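Local coordinates for lumazine-binding protein (Silicibacter pomeroyi DSS-3, PDB 3FKA) that is of unknown function but adopts an NTF2-like fold of the putative lumazine-binding family and may pair with a second copy of itself, at the interface of chains A and B. Coordinates in Å, arbitrary orientation; residue numbers count along the deposited sequence, not the author numbering. Chains: chain A/B, uncharacterized NTF-2 like protein.

The interface of chains A and B. Residues chain A 78-79, 83-85, 102; chain B 85-87, 100, 116.
The hydroxyl OG1 of A:Thr102 and the backbone carbonyl O of B:Phe100 meet through water 1, which lies 2.8 Å from A:Thr102 OG1 and rather further, 3.2 Å, from B:Phe100 O. This bridge is a polar link in a patch where two NTF2-like subunits face each other across their curved beta-sheets, and in this patch the direct contacts are made mainly by carbon and selenium. The two-fold pair may or may not form in the cell, although sheet-to-sheet dimers are common in this superfamily. Beside the water the contact turns apolar, an example of two sheets joined by inserting an aromatic ring. The ring of B:Phe100, on strand 95-106, slots between two side chains of strand 83-92 in chain A. On one face lies the tip of A:Ile83, its CD1 3.8 Å from the ring centroid; CG1 is tucked between the backbone N and the carbonyl carbon (chi1 59°), and the chain then runs extended over the ring. The opposite face receives the CG methylene of A:Met85, a selenomethionine, 3.5 Å from the centroid. Both carbons make CH-pi contacts and lie toward the rim rather than over the centre. The backbone N of A:Ala84 meets the ring edge in plane, and this filling of both faces and an edge should restrict the ring's tilt. Beyond CG, the A:Met85 chain bends at its last torsion (chi3 -76°), carrying methyl CE along the same face to 3.6 Å from B:Phe100 CE1 and 3.8 Å from B:His87 CB. The two selenomethionine chains run antiparallel, A:Met85 SE touching B:Met85 CG at 3.6 Å. Near the water, B:Val116 places methyl CG2 against A:Thr102 CB at 3.8 Å, while the threonine methyl CG2 turns toward B:Phe100 CB.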
loop_
_atom_site.group_PDB
_atom_site.type_symbol
_atom_site.label_atom_id
_atom_site.label_comp_id
_atom_site.label_asym_id
_atom_site.label_seq_id
_atom_site.Cartn_x
_atom_site.Cartn_y
_atom_site.Cartn_z
ATOM N N SER A 78 0.537 6.548 -0.808
ATOM C CA SER A 78 -0.656 6.457 0.053
ATOM C C SER A 78 -0.820 7.770 0.785
ATOM O O SER A 78 0.185 8.333 1.229
ATOM C CB SER A 78 -0.537 5.339 1.067
ATOM O OG SER A 78 -0.399 4.082 0.440
ATOM N N VAL A 79 -2.058 8.234 0.942
ATOM C CA VAL A 79 -2.363 9.496 1.593
ATOM C C VAL A 79 -3.574 9.379 2.512
ATOM O O VAL A 79 -4.547 8.729 2.145
ATOM C CB VAL A 79 -2.706 10.571 0.548
ATOM C CG1 VAL A 79 -3.008 11.879 1.225
ATOM C CG2 VAL A 79 -1.553 10.732 -0.453
ATOM N N ILE A 83 -1.015 13.347 5.789
ATOM C CA ILE A 83 0.158 12.478 5.870
ATOM C C ILE A 83 0.202 11.535 4.656
ATOM O O ILE A 83 -0.837 11.199 4.079
ATOM C CB ILE A 83 0.260 11.679 7.228
ATOM C CG1 ILE A 83 -0.968 10.802 7.459
ATOM C CG2 ILE A 83 0.509 12.669 8.372
ATOM C CD1 ILE A 83 -0.840 9.793 8.596
ATOM N N ALA A 84 1.414 11.130 4.284
ATOM C CA ALA A 84 1.627 10.223 3.158
ATOM C C ALA A 84 2.750 9.236 3.404
ATOM O O ALA A 84 3.626 9.487 4.234
ATOM C CB ALA A 84 1.909 11.017 1.882
HETATM N N MSE A 85 2.692 8.127 2.666
HETATM C CA MSE A 85 3.668 7.048 2.653
HETATM C C MSE A 85 4.061 6.818 1.221
HETATM O O MSE A 85 3.188 6.782 0.355
HETATM C CB MSE A 85 3.070 5.729 3.106
HETATM C CG MSE A 85 2.699 5.630 4.468
HETATM SE SE MSE A 85 2.253 3.759 4.855
HETATM C CE MSE A 85 0.551 3.654 4.064
ATOM N N THR A 102 7.924 8.606 4.814
ATOM C CA THR A 102 6.672 9.103 5.424
ATOM C C THR A 102 6.827 10.624 5.290
ATOM O O THR A 102 7.926 11.178 5.469
ATOM C CB THR A 102 6.369 8.619 6.843
ATOM O OG1 THR A 102 7.502 8.878 7.653
ATOM C CG2 THR A 102 6.031 7.105 6.841
HETATM N N MSE B 85 6.686 -0.717 6.341
HETATM C CA MSE B 85 5.919 0.488 6.547
HETATM C C MSE B 85 4.480 0.015 6.751
HETATM O O MSE B 85 3.996 -0.816 5.977
HETATM C CB MSE B 85 6.132 1.416 5.381
HETATM C CG MSE B 85 5.591 2.759 5.616
HETATM SE SE MSE B 85 6.080 3.951 4.163
HETATM C CE MSE B 85 5.546 2.877 2.609
ATOM N N LEU B 86 3.834 0.530 7.792
ATOM C CA LEU B 86 2.498 0.109 8.196
ATOM C C LEU B 86 1.532 1.255 8.353
ATOM O O LEU B 86 1.919 2.326 8.817
ATOM C CB LEU B 86 2.568 -0.549 9.583
ATOM C CG LEU B 86 3.239 -1.878 10.028
ATOM C CD1 LEU B 86 2.339 -3.107 9.816
ATOM C CD2 LEU B 86 4.645 -2.073 9.420
ATOM N N HIS B 87 0.277 1.018 8.005
ATOM C CA HIS B 87 -0.817 1.985 8.178
ATOM C C HIS B 87 -1.697 1.317 9.238
ATOM O O HIS B 87 -2.275 0.247 8.987
ATOM C CB HIS B 87 -1.586 2.315 6.899
ATOM C CG HIS B 87 -2.831 3.124 7.110
ATOM N ND1 HIS B 87 -3.844 3.186 6.175
ATOM C CD2 HIS B 87 -3.252 3.857 8.168
ATOM C CE1 HIS B 87 -4.807 3.970 6.628
ATOM N NE2 HIS B 87 -4.472 4.391 7.836
ATOM N N PHE B 100 1.181 6.176 10.276
ATOM C CA PHE B 100 2.053 5.614 9.262
ATOM C C PHE B 100 3.376 5.384 9.991
ATOM O O PHE B 100 4.025 6.357 10.393
ATOM C CB PHE B 100 2.265 6.473 8.034
ATOM C CG PHE B 100 1.039 6.714 7.200
ATOM C CD1 PHE B 100 -0.035 5.803 7.132
ATOM C CD2 PHE B 100 1.024 7.790 6.327
ATOM C CE1 PHE B 100 -1.077 6.029 6.293
ATOM C CE2 PHE B 100 -0.010 7.990 5.481
ATOM C CZ PHE B 100 -1.073 7.115 5.448
ATOM N N VAL B 116 4.179 8.806 11.895
ATOM C CA VAL B 116 3.530 10.071 11.497
ATOM C C VAL B 116 2.061 9.741 11.657
ATOM O O VAL B 116 1.664 8.580 11.479
ATOM C CB VAL B 116 3.838 10.643 10.090
ATOM C CG1 VAL B 116 5.315 11.035 9.989
ATOM C CG2 VAL B 116 3.425 9.688 8.988
HETATM O O HOH W 1 6.931 7.728 10.094
#